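Local structure of putative hemin transport system, substrate-binding protein (Burkholderia cenocepacia J2315, 5GIZ) at residues G12-E17 with R105-G110; R130-A135 with L257-L262; L153-H158 with A163-Q168; A172-R177 with L249-R254; N183-F188 with A200-D205. The protein binds heme in the periplasm and probably hands it on to a membrane transporter as the substrate-binding component of a bacterial heme-uptake system. One frame throughout, in Å; residues are numbered along the deposited sequence. Where two conformers were deposited one is given.

Contact 1: G12-E17 with R105-G110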
# COMPACT_ATOMS: atom_id res chain seq x y z
N GLY A 12 3.47 -4.66 -8.61
CA GLY A 12 2.80 -4.29 -7.41
C GLY A 12 3.74 -4.40 -6.22
O GLY A 12 4.22 -5.48 -5.87
N GLY A 13 4.01 -3.28 -5.59
CA GLY A 13 4.97 -3.24 -4.52
C GLY A 13 4.80 -4.26 -3.41
O GLY A 13 5.76 -4.87 -2.93
N ALA A 14 3.57 -4.49 -2.99
CA ALA A 14 3.34 -5.47 -1.96
C ALA A 14 3.61 -6.87 -2.40
O ALA A 14 3.93 -7.71 -1.58
CB ALA A 14 1.92 -5.36 -1.42
N LEU A 15 3.35 -7.19 -3.70
CA LEU A 15 3.69 -8.48 -4.23
C LEU A 15 5.17 -8.71 -4.25
O LEU A 15 5.67 -9.81 -3.95
CB LEU A 15 3.07 -8.70 -5.64
CG LEU A 15 1.58 -8.88 -5.70
CD1 LEU A 15 1.23 -9.25 -7.14
CD2 LEU A 15 1.08 -9.98 -4.78
N ALA A 16 5.95 -7.66 -4.60
CA ALA A 16 7.37 -7.80 -4.57
C ALA A 16 7.86 -8.01 -3.13
O ALA A 16 8.74 -8.83 -2.89
CB ALA A 16 8.06 -6.59 -5.20
N GLU A 17 7.31 -7.25 -2.19
CA GLU A 17 7.64 -7.46 -0.80
C GLU A 17 7.36 -8.89 -0.38
O GLU A 17 8.17 -9.49 0.36
CB GLU A 17 6.87 -6.52 0.10
CG GLU A 17 7.32 -5.05 0.01
CD GLU A 17 6.81 -4.21 1.14
OE1 GLU A 17 6.79 -4.67 2.30
OE2 GLU A 17 6.40 -3.05 0.92
N ARG A 105 -2.98 -12.10 3.55
CA ARG A 105 -2.70 -13.53 3.77
C ARG A 105 -2.83 -14.32 2.47
O ARG A 105 -2.02 -15.25 2.21
CB ARG A 105 -3.64 -14.09 4.83
CG ARG A 105 -3.43 -13.38 6.15
CD ARG A 105 -4.41 -13.83 7.16
NE ARG A 105 -3.96 -15.06 7.76
CZ ARG A 105 -4.62 -16.22 7.77
NH1 ARG A 105 -5.77 -16.40 7.08
NH2 ARG A 105 -4.07 -17.24 8.48
N ALA A 106 -3.77 -13.94 1.60
CA ALA A 106 -3.93 -14.59 0.31
C ALA A 106 -2.77 -14.27 -0.64
O ALA A 106 -2.39 -15.09 -1.45
CB ALA A 106 -5.26 -14.21 -0.33
N LYS A 107 -2.19 -13.09 -0.53
CA LYS A 107 -1.00 -12.76 -1.29
C LYS A 107 0.16 -13.67 -0.82
O LYS A 107 0.93 -14.18 -1.60
CB LYS A 107 -0.61 -11.29 -1.14
CG LYS A 107 -1.55 -10.29 -1.78
CD LYS A 107 -1.15 -8.84 -1.53
CE LYS A 107 -2.31 -7.86 -1.74
NZ LYS A 107 -1.85 -6.44 -1.61
N ILE A 108 0.28 -13.84 0.49
CA ILE A 108 1.37 -14.70 1.01
C ILE A 108 1.24 -16.12 0.46
O ILE A 108 2.18 -16.66 -0.11
CB ILE A 108 1.42 -14.69 2.55
CG1 ILE A 108 1.82 -13.29 3.04
CG2 ILE A 108 2.39 -15.73 3.11
CD1 ILE A 108 1.64 -13.06 4.53
N THR A 109 0.07 -16.72 0.62
CA THR A 109 -0.08 -18.11 0.24
C THR A 109 -0.10 -18.24 -1.29
O THR A 109 0.43 -19.23 -1.84
CB THR A 109 -1.38 -18.73 0.84
OG1 THR A 109 -2.56 -18.04 0.42
CG2 THR A 109 -1.26 -18.69 2.35
N GLY A 110 -0.72 -17.28 -1.97
CA GLY A 110 -0.79 -17.27 -3.44
C GLY A 110 0.55 -17.10 -4.14
O GLY A 110 0.89 -17.78 -5.11

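Contact 2: R130-A135 with L257-L262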
# COMPACT_ATOMS: atom_id res chain seq x y z
N ARG A 130 1.28 -14.00 13.82
CA ARG A 130 1.72 -13.67 15.17
C ARG A 130 1.88 -12.16 15.28
O ARG A 130 1.43 -11.54 16.24
CB ARG A 130 3.03 -14.42 15.47
CG ARG A 130 3.60 -14.24 16.84
CD ARG A 130 4.72 -15.25 17.06
NE ARG A 130 5.86 -15.12 16.13
CZ ARG A 130 6.30 -16.03 15.24
NH1 ARG A 130 5.70 -17.22 15.09
NH2 ARG A 130 7.37 -15.75 14.49
N ASP A 131 2.54 -11.57 14.30
CA ASP A 131 2.72 -10.14 14.34
C ASP A 131 1.39 -9.39 14.26
O ASP A 131 1.18 -8.32 14.89
CB ASP A 131 3.64 -9.67 13.23
CG ASP A 131 5.07 -10.13 13.42
OD1 ASP A 131 5.48 -10.53 14.50
OD2 ASP A 131 5.83 -10.06 12.47
N TRP A 132 0.48 -9.91 13.44
CA TRP A 132 -0.83 -9.29 13.33
C TRP A 132 -1.59 -9.28 14.67
O TRP A 132 -2.19 -8.29 15.05
CB TRP A 132 -1.62 -9.96 12.25
CG TRP A 132 -2.97 -9.31 12.04
CD1 TRP A 132 -4.15 -9.91 12.17
CD2 TRP A 132 -3.24 -7.96 11.65
NE1 TRP A 132 -5.16 -9.03 11.90
CE2 TRP A 132 -4.63 -7.81 11.60
CE3 TRP A 132 -2.44 -6.85 11.38
CZ2 TRP A 132 -5.26 -6.64 11.23
CZ3 TRP A 132 -3.07 -5.66 11.05
CH2 TRP A 132 -4.47 -5.57 10.94
N GLN A 133 -1.59 -10.41 15.36
CA GLN A 133 -2.24 -10.44 16.65
C GLN A 133 -1.64 -9.42 17.63
O GLN A 133 -2.36 -8.73 18.34
CB GLN A 133 -2.20 -11.85 17.26
CG GLN A 133 -2.92 -11.91 18.59
CD GLN A 133 -4.41 -11.66 18.46
OE1 GLN A 133 -5.10 -12.41 17.76
NE2 GLN A 133 -4.91 -10.59 19.12
N ALA A 134 -0.33 -9.29 17.63
CA ALA A 134 0.36 -8.29 18.45
C ALA A 134 -0.06 -6.89 18.06
O ALA A 134 -0.25 -6.05 18.91
CB ALA A 134 1.87 -8.49 18.34
N ALA A 135 -0.17 -6.60 16.78
CA ALA A 135 -0.60 -5.28 16.32
C ALA A 135 -2.05 -5.01 16.77
O ALA A 135 -2.37 -3.94 17.29
CB ALA A 135 -0.46 -5.22 14.81
N LEU A 257 3.26 -4.13 11.15
CA LEU A 257 4.11 -2.99 11.52
C LEU A 257 3.56 -1.70 11.05
O LEU A 257 3.63 -0.70 11.76
CB LEU A 257 5.52 -3.20 10.96
CG LEU A 257 6.56 -2.14 11.33
CD1 LEU A 257 6.80 -2.07 12.82
CD2 LEU A 257 7.81 -2.43 10.52
N ALA A 258 3.00 -1.68 9.84
CA ALA A 258 2.38 -0.48 9.33
C ALA A 258 1.21 0.00 10.20
O ALA A 258 1.08 1.19 10.49
CB ALA A 258 1.90 -0.69 7.92
N VAL A 259 0.34 -0.92 10.60
CA VAL A 259 -0.76 -0.59 11.49
C VAL A 259 -0.22 -0.14 12.88
O VAL A 259 -0.67 0.86 13.40
CB VAL A 259 -1.72 -1.77 11.60
CG1 VAL A 259 -2.74 -1.56 12.73
CG2 VAL A 259 -2.48 -1.98 10.30
N THR A 260 0.77 -0.82 13.44
CA THR A 260 1.34 -0.41 14.71
C THR A 260 1.92 1.00 14.58
O THR A 260 1.78 1.83 15.48
CB THR A 260 2.43 -1.40 15.12
OG1 THR A 260 1.83 -2.69 15.23
CG2 THR A 260 3.03 -1.04 16.45
N THR A 261 2.58 1.29 13.47
CA THR A 261 3.22 2.56 13.26
C THR A 261 2.24 3.67 13.07
O THR A 261 2.37 4.76 13.70
CB THR A 261 4.15 2.50 12.03
OG1 THR A 261 5.15 1.47 12.25
CG2 THR A 261 4.89 3.82 11.78
N LEU A 262 1.20 3.42 12.26
CA LEU A 262 0.15 4.42 12.15
C LEU A 262 -0.53 4.73 13.51
O LEU A 262 -0.76 5.87 13.87
CB LEU A 262 -0.89 3.95 11.16
CG LEU A 262 -2.04 4.95 10.94
CD1 LEU A 262 -1.50 6.30 10.51
CD2 LEU A 262 -3.01 4.40 9.91

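Contact 3: L153-H158 with A163-Q168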
# COMPACT_ATOMS: atom_id res chain seq x y z
N LEU A 153 -8.39 12.40 8.14
CA LEU A 153 -8.50 12.70 6.71
C LEU A 153 -7.22 12.22 6.06
O LEU A 153 -6.17 12.67 6.48
CB LEU A 153 -8.57 14.20 6.54
CG LEU A 153 -8.58 14.69 5.09
CD1 LEU A 153 -9.85 14.29 4.41
CD2 LEU A 153 -8.34 16.20 5.05
N PHE A 154 -7.34 11.37 5.05
CA PHE A 154 -6.22 10.97 4.21
C PHE A 154 -6.19 11.71 2.90
O PHE A 154 -7.10 11.60 2.12
CB PHE A 154 -6.16 9.44 3.93
CG PHE A 154 -4.95 9.07 3.11
CD1 PHE A 154 -3.72 9.09 3.66
CD2 PHE A 154 -5.05 8.84 1.75
CE1 PHE A 154 -2.57 8.83 2.93
CE2 PHE A 154 -3.89 8.57 1.02
CZ PHE A 154 -2.68 8.59 1.60
N VAL A 155 -5.14 12.47 2.72
CA VAL A 155 -4.83 13.16 1.48
C VAL A 155 -3.85 12.31 0.67
O VAL A 155 -2.71 12.10 1.10
CB VAL A 155 -4.15 14.50 1.77
CG1 VAL A 155 -3.69 15.17 0.46
CG2 VAL A 155 -5.12 15.39 2.56
N LEU A 156 -4.27 11.96 -0.56
CA LEU A 156 -3.37 11.30 -1.49
C LEU A 156 -2.44 12.30 -2.16
O LEU A 156 -1.24 12.12 -2.21
CB LEU A 156 -4.17 10.55 -2.55
CG LEU A 156 -3.34 9.75 -3.57
CD1 LEU A 156 -2.44 8.74 -2.86
CD2 LEU A 156 -4.24 9.09 -4.58
N ASN A 157 -3.04 13.35 -2.70
CA ASN A 157 -2.32 14.36 -3.45
C ASN A 157 -3.17 15.62 -3.59
O ASN A 157 -4.31 15.70 -3.06
CB ASN A 157 -1.90 13.79 -4.83
CG ASN A 157 -3.07 13.49 -5.73
OD1 ASN A 157 -3.97 14.30 -5.89
ND2 ASN A 157 -3.05 12.31 -6.34
N HIS A 158 -2.62 16.61 -4.29
CA HIS A 158 -3.29 17.87 -4.54
C HIS A 158 -3.22 18.15 -6.02
O HIS A 158 -2.23 17.81 -6.69
CB HIS A 158 -2.56 19.04 -3.87
CG HIS A 158 -2.76 19.13 -2.40
ND1 HIS A 158 -2.14 18.28 -1.51
CD2 HIS A 158 -3.46 20.01 -1.64
CE1 HIS A 158 -2.46 18.61 -0.28
NE2 HIS A 158 -3.25 19.68 -0.32
N ALA A 163 -7.23 19.20 -2.50
CA ALA A 163 -6.74 17.90 -2.11
C ALA A 163 -7.61 16.80 -2.69
O ALA A 163 -8.86 16.96 -2.76
CB ALA A 163 -6.74 17.76 -0.60
N LEU A 164 -6.99 15.69 -3.06
CA LEU A 164 -7.70 14.46 -3.42
C LEU A 164 -7.68 13.54 -2.19
O LEU A 164 -6.60 13.25 -1.68
CB LEU A 164 -7.00 13.81 -4.60
CG LEU A 164 -7.70 12.60 -5.21
CD1 LEU A 164 -8.88 13.06 -6.04
CD2 LEU A 164 -6.75 11.78 -6.06
N VAL A 165 -8.86 13.12 -1.72
CA VAL A 165 -8.98 12.45 -0.43
C VAL A 165 -9.68 11.09 -0.54
O VAL A 165 -10.44 10.87 -1.47
CB VAL A 165 -9.72 13.34 0.59
CG1 VAL A 165 -8.94 14.63 0.78
CG2 VAL A 165 -11.16 13.62 0.14
N ALA A 166 -9.37 10.19 0.39
CA ALA A 166 -9.86 8.83 0.39
C ALA A 166 -11.20 8.68 1.12
O ALA A 166 -11.36 9.09 2.26
CB ALA A 166 -8.84 7.91 1.01
N GLY A 167 -12.16 8.10 0.40
CA GLY A 167 -13.40 7.66 0.98
C GLY A 167 -13.32 6.18 1.32
O GLY A 167 -12.28 5.68 1.72
N GLN A 168 -14.46 5.50 1.23
CA GLN A 168 -14.48 4.09 1.52
C GLN A 168 -13.92 3.25 0.36
O GLN A 168 -13.66 3.77 -0.74
CB GLN A 168 -15.89 3.68 1.92
CG GLN A 168 -16.26 4.11 3.35
CD GLN A 168 -16.34 5.61 3.56
OE1 GLN A 168 -17.25 6.30 3.08
NE2 GLN A 168 -15.37 6.14 4.32
O HOH W 1 -9.87 10.41 4.32

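Contact 4: A172-R177 with L249-R254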
# COMPACT_ATOMS: atom_id res chain seq x y z
N ALA A 172 -6.40 3.48 2.41
CA ALA A 172 -6.33 4.43 3.50
C ALA A 172 -7.48 4.28 4.51
O ALA A 172 -7.26 4.33 5.71
CB ALA A 172 -6.31 5.86 2.96
N ASP A 173 -8.70 4.11 4.02
CA ASP A 173 -9.86 3.91 4.90
C ASP A 173 -9.62 2.69 5.82
O ASP A 173 -9.82 2.72 7.02
CB ASP A 173 -11.12 3.68 4.06
CG ASP A 173 -12.35 3.56 4.89
OD1 ASP A 173 -12.95 4.60 5.23
OD2 ASP A 173 -12.71 2.40 5.21
N ALA A 174 -9.14 1.60 5.24
CA ALA A 174 -8.88 0.39 5.99
C ALA A 174 -7.78 0.60 7.02
O ALA A 174 -7.88 0.18 8.16
CB ALA A 174 -8.51 -0.75 5.05
N MET A 175 -6.73 1.30 6.63
CA MET A 175 -5.62 1.52 7.56
C MET A 175 -5.99 2.40 8.76
O MET A 175 -5.66 2.10 9.91
CB MET A 175 -4.40 2.10 6.87
CG MET A 175 -3.76 1.16 5.88
SD MET A 175 -3.09 -0.34 6.62
CE MET A 175 -1.74 0.32 7.61
N ILE A 176 -6.77 3.42 8.47
CA ILE A 176 -7.27 4.34 9.50
C ILE A 176 -8.10 3.53 10.50
O ILE A 176 -7.91 3.64 11.71
CB ILE A 176 -8.09 5.42 8.86
CG1 ILE A 176 -7.16 6.44 8.17
CG2 ILE A 176 -8.97 6.13 9.87
CD1 ILE A 176 -7.88 7.35 7.24
N ARG A 177 -9.00 2.67 10.01
CA ARG A 177 -9.77 1.84 10.91
C ARG A 177 -8.96 0.78 11.65
O ARG A 177 -9.18 0.57 12.86
CB ARG A 177 -10.90 1.16 10.17
CG ARG A 177 -11.98 2.15 9.80
CD ARG A 177 -13.15 1.46 9.07
NE ARG A 177 -12.79 1.09 7.71
CZ ARG A 177 -12.74 -0.14 7.22
NH1 ARG A 177 -13.09 -1.20 7.95
NH2 ARG A 177 -12.36 -0.31 5.95
N LEU A 249 0.20 2.10 2.62
CA LEU A 249 -0.98 1.73 1.81
C LEU A 249 -0.85 0.40 1.10
O LEU A 249 -1.83 -0.05 0.48
CB LEU A 249 -1.25 2.80 0.77
CG LEU A 249 -1.53 4.22 1.28
CD1 LEU A 249 -1.48 5.22 0.13
CD2 LEU A 249 -2.82 4.28 2.07
N GLY A 250 0.33 -0.23 1.13
CA GLY A 250 0.60 -1.35 0.24
C GLY A 250 -0.16 -2.63 0.50
O GLY A 250 -0.33 -3.43 -0.45
N PHE A 251 -0.58 -2.86 1.75
CA PHE A 251 -1.24 -4.15 2.09
C PHE A 251 -0.36 -5.33 1.72
O PHE A 251 -0.71 -6.18 0.90
CB PHE A 251 -2.67 -4.20 1.48
CG PHE A 251 -3.64 -3.59 2.38
CD1 PHE A 251 -3.86 -2.23 2.35
CD2 PHE A 251 -4.22 -4.33 3.40
CE1 PHE A 251 -4.71 -1.62 3.23
CE2 PHE A 251 -5.04 -3.72 4.34
CZ PHE A 251 -5.27 -2.37 4.27
N GLY A 252 0.83 -5.36 2.31
CA GLY A 252 1.75 -6.44 2.18
C GLY A 252 2.24 -7.04 3.49
O GLY A 252 1.59 -6.87 4.55
N PRO A 253 3.37 -7.76 3.47
CA PRO A 253 3.77 -8.50 4.65
C PRO A 253 4.13 -7.63 5.84
O PRO A 253 4.35 -8.13 6.93
CB PRO A 253 4.94 -9.37 4.17
CG PRO A 253 5.41 -8.69 2.95
CD PRO A 253 4.25 -8.02 2.32
N ARG A 254 4.29 -6.32 5.63
CA ARG A 254 4.54 -5.39 6.75
C ARG A 254 3.30 -4.80 7.35
O ARG A 254 3.36 -3.90 8.18
CB ARG A 254 5.49 -4.25 6.32
CG ARG A 254 6.90 -4.68 5.95
CD ARG A 254 7.82 -3.50 5.61
NE ARG A 254 7.41 -2.83 4.39
CZ ARG A 254 7.79 -1.58 4.02
NH1 ARG A 254 8.50 -0.82 4.85
NH2 ARG A 254 7.41 -1.08 2.86

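Contact 5: N183-F188 with A200-D205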
# COMPACT_ATOMS: atom_id res chain seq x y z
N ASN A 183 -12.45 7.17 9.46
CA ASN A 183 -12.26 8.02 8.31
C ASN A 183 -13.13 9.25 8.43
O ASN A 183 -14.37 9.13 8.59
CB ASN A 183 -12.51 7.23 7.02
CG ASN A 183 -12.04 7.96 5.78
OD1 ASN A 183 -11.75 9.16 5.82
ND2 ASN A 183 -11.96 7.26 4.63
N ALA A 184 -12.51 10.42 8.36
CA ALA A 184 -13.26 11.68 8.48
C ALA A 184 -14.19 11.85 7.28
O ALA A 184 -15.24 12.44 7.38
CB ALA A 184 -12.32 12.84 8.58
N MET A 185 -13.78 11.31 6.14
CA MET A 185 -14.61 11.29 4.94
C MET A 185 -15.54 10.06 4.91
O MET A 185 -15.06 8.93 5.02
CB MET A 185 -13.73 11.24 3.69
CG MET A 185 -12.67 12.31 3.53
SD MET A 185 -13.30 14.00 3.78
CE MET A 185 -14.48 14.11 2.50
N GLN A 186 -16.84 10.32 4.73
CA GLN A 186 -17.87 9.29 4.66
C GLN A 186 -18.82 9.59 3.54
O GLN A 186 -19.01 10.76 3.20
CB GLN A 186 -18.63 9.23 5.98
CG GLN A 186 -17.78 8.79 7.16
CD GLN A 186 -17.33 7.33 7.05
OE1 GLN A 186 -18.04 6.49 6.48
NE2 GLN A 186 -16.15 7.02 7.63
N GLY A 187 -19.42 8.55 2.99
CA GLY A 187 -20.51 8.71 2.02
C GLY A 187 -20.17 8.54 0.56
O GLY A 187 -21.02 8.71 -0.31
N PHE A 188 -18.92 8.20 0.25
CA PHE A 188 -18.53 7.89 -1.10
C PHE A 188 -17.38 6.89 -1.07
O PHE A 188 -16.67 6.77 -0.06
CB PHE A 188 -18.08 9.15 -1.86
CG PHE A 188 -16.86 9.81 -1.28
CD1 PHE A 188 -16.99 10.69 -0.23
CD2 PHE A 188 -15.62 9.56 -1.79
CE1 PHE A 188 -15.86 11.31 0.32
CE2 PHE A 188 -14.49 10.16 -1.25
CZ PHE A 188 -14.60 11.03 -0.20
N ALA A 200 -15.18 20.94 5.85
CA ALA A 200 -15.73 21.47 7.10
C ALA A 200 -16.58 20.39 7.80
O ALA A 200 -16.42 20.12 9.01
CB ALA A 200 -16.54 22.73 6.84
N ALA A 201 -17.44 19.73 7.04
CA ALA A 201 -18.28 18.62 7.57
C ALA A 201 -17.45 17.45 8.10
O ALA A 201 -17.83 16.80 9.08
CB ALA A 201 -19.20 18.10 6.49
N ALA A 202 -16.36 17.16 7.40
CA ALA A 202 -15.53 16.01 7.76
C ALA A 202 -14.82 16.23 9.09
O ALA A 202 -14.52 15.26 9.82
CB ALA A 202 -14.52 15.72 6.66
N ALA A 203 -14.50 17.50 9.35
CA ALA A 203 -13.94 17.95 10.67
C ALA A 203 -12.83 17.01 11.18
O ALA A 203 -12.95 16.39 12.24
CB ALA A 203 -15.04 18.03 11.69
N PRO A 204 -11.80 16.83 10.36
CA PRO A 204 -10.74 15.93 10.79
C PRO A 204 -10.00 16.40 12.02
O PRO A 204 -9.72 17.59 12.18
CB PRO A 204 -9.80 15.91 9.59
CG PRO A 204 -10.05 17.19 8.88
CD PRO A 204 -11.47 17.51 9.09
N ASP A 205 -9.64 15.47 12.89
CA ASP A 205 -8.76 15.66 14.02
C ASP A 205 -7.29 15.56 13.65
O ASP A 205 -6.48 16.16 14.27
CB ASP A 205 -9.08 14.66 15.14
CG ASP A 205 -10.54 14.69 15.54
OD1 ASP A 205 -11.02 15.83 15.71
OD2 ASP A 205 -11.25 13.66 15.64

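Contact 1: G12-E17 with R105-G110
With CG anti to its carbonyl carbon (chi1 -69°) and every later torsion near 180°, K107 leaves its helix fully stretched and reaches the first turn of helix 13-23. L15 starts the same way, CG lying beside its own backbone N (chi1 -71°), which carries its CD2 branch out to meet that lysine. The two side chains cross at about a right angle: L15 CD2 touches the aliphatic stem, 4.0 Å from K107 CG and 4.1 Å from K107 CD. Farther along, the ammonium end arrives beside the methyl of A14, with K107 NZ 3.9 Å from A14 CB. The contact is small, 115 Å² in all, and joins helices 13-23 and 101-114 in the N-terminal lobe of a periplasmic binding protein, helix 13-23 following directly on strand 6-11 of the parallel sheet. G12 is the N-cap of the first helix, and the next residue, G13, contacts heme in a heme-bound structure of this protein. Two partners outside the segments hold the buried ammonium group: E97 OE1 in a salt bridge and the backbone O of F251 in a hydrogen bond. L15 also packs against V10 and F95.

Contact 2: R130-A135 with L257-L262
W132 of helix 118-141 meets V259 of helix 255-269 through the rim of its six-membered ring: W132 CZ3 lies 3.8 Å from V259 CG2, and W132 CH2 stands 4.2 Å from that same methyl. The methyl sits at the ring edge, in its plane. This is helix-helix packing between the long helix 118-141, which runs along both lobes of the periplasmic binding protein, and the C-terminal helix. CG of W132 is anti to the backbone N (chi1 -177°), an orientation that sends the indole back to the neighbouring helix although its CB points away from it. Nearby the backbones come closest, with the CA atoms of A135 and T260 5.5 Å apart; here the methyl of A135 meets a hydroxyl, A135 CB to T260 OG1 at 3.4 Å. That hydroxyl is hydrogen-bonded to P256 O, one turn earlier in its own helix, which would hold its rotation. In the next shell, Y178 meets the W132 ring edge-to-face, while M175 touches V259. Within helix 255-269, L257 O accepts from T261 OG1 at 2.7 Å and from T261 N, the two donors approaching from opposite faces of the carbonyl plane.

Contact 3: L153-H158 with A163-Q168
The H158 imidazole has A163 over one face, the methyl CB lying 4.2 Å from the ring centroid and 21° off the ring normal, a CH-pi contact displaced toward the rim. The F154 ring is met differently: A166 CB sits at its edge, near its plane, 4.0 Å from F154 CD2. Both pairs belong to the beta hairpin of strands 151-159 and 162-166, which run antiparallel in the mixed sheet. H158 NE2 hydrogen-bonds T226 OG1, and H158 is a heme contact in a heme-bound structure of this protein; F154 packs on A172 and Y191, also heme contacts.

Three backbone bonds tie the strands. A166 N reaches F154 O in the carbonyl plane, L156 N meets L164 O almost end-on at 2.9 Å, and L164 N points straight at N157 O (178° at the hydrogen). The last two set near-helical L156 and N157 opposite L164 alone, a classic beta bulge. On the face of the non-hydrogen-bonded pair V155 and V165, L153 CD1 meets V165 CG1 at 3.8 Å and V155 CG1 touches A163 CB. N157, its CG held between backbone N and carbonyl carbon, lays its amide alongside L164, bringing OD1 within 3.3 Å of L164 CB. In the F154-A166 pair one water takes the place of the second backbone bond, accepting from F154 N at 2.8 Å and donating to A166 O at 2.9 Å.

Contact 4: A172-R177 with L249-R254
Helix 171-178 presents its flank to the turn that leaves helix 245-249, where F251 takes positive phi (56°) as the first residue to quit helical angles; the nearest CA pair is A172 and L249, 6.2 Å apart. Three helix side chains make the contact. The phenyl group of F251 advances end first, so its CZ atom does most of the touching: it lies 3.7 Å from A174 CB and 3.8 Å from M175 SD. M175 and F251 slide past one another in opposite directions. CG of M175 lies beside the backbone N, and the bend at chi2 (-64°) turns the sulfur to the ring, a Met-aromatic contact with SD 4.4 Å from the centroid and oblique to the ring. Next to it, L249 sends its CD2 branch to the start of the segment, 3.9 Å from A172 CB and 3.7 Å from A172 N. Along the far side of the helix, R177 grips D173 side-on with NE and NH2, both bonded to the single oxygen OD2; the other oxygen, OD1, accepts from N183 ND2 and Q168 NE2, so both carboxylate oxygens are held. Around this contact, M175 packs into L255, A258 and L262 of the C-terminal helix. Lying near the centre of the chain, the contact joins one lobe to the segment that leads into the C-terminal helix, beside the heme site of this periplasmic binding protein, where A171 and A172 contact heme in a heme-bound structure.

Contact 5: N183-F188 with A200-D205
From M185, whose CB points away from A202, the side chain turns back: CG lies beside the backbone N (chi1 -54°), and the bend at chi2 (-50°) swings SD to 3.6 Å from A202 CB. A further bend carries the terminal CE to the edge of the F188 ring, in its plane, within the same loop. A202 CB is also met by a carbonyl, A184 O, at 3.4 Å. The methyl of A184 points at the partner segment, 3.5 Å from A202 O and 4.1 Å from P204 CB. Small residues permit this approach, with the CA atoms of A184 and A202 4.9 Å apart. An Asx turn shapes the loop: N183 OD1 accepts from M185 N at 3.0 Å, the donor standing above the amide plane. Q186 NE2 adds a second brace by donating to N183 O. The carbonyls of A184 and A202 share an outside partner, R151, through its NH2 and NE respectively. This packing seats the loop between strands 182-183 and 191-193 against the end of helix 196-202, where A203 breaks helical angles and the chain turns toward strand 206-210, with L153 of strand 151-159 packing on both M185 and P204.

From the N terminus, contact 1 closes first, bringing helix 101-114 back to helix 13-23 across the first lobe. Helix 118-141 then opens contact 2, whose loop of 121 residues ends only in the C-terminal helix and encloses contacts 3, 4 and 5. Contact 3 is the short hairpin closure inside it. Contact 4 follows in series and itself encloses contact 5, so no two loops cross. Q168 joins contact 3 to contact 5 and, through D173, to contact 4. The lobes are tied centrally: K107 and E17 of contact 1 reach the segment 249-254, while contact 4 packs on the C-terminal helix of contact 2 through M175.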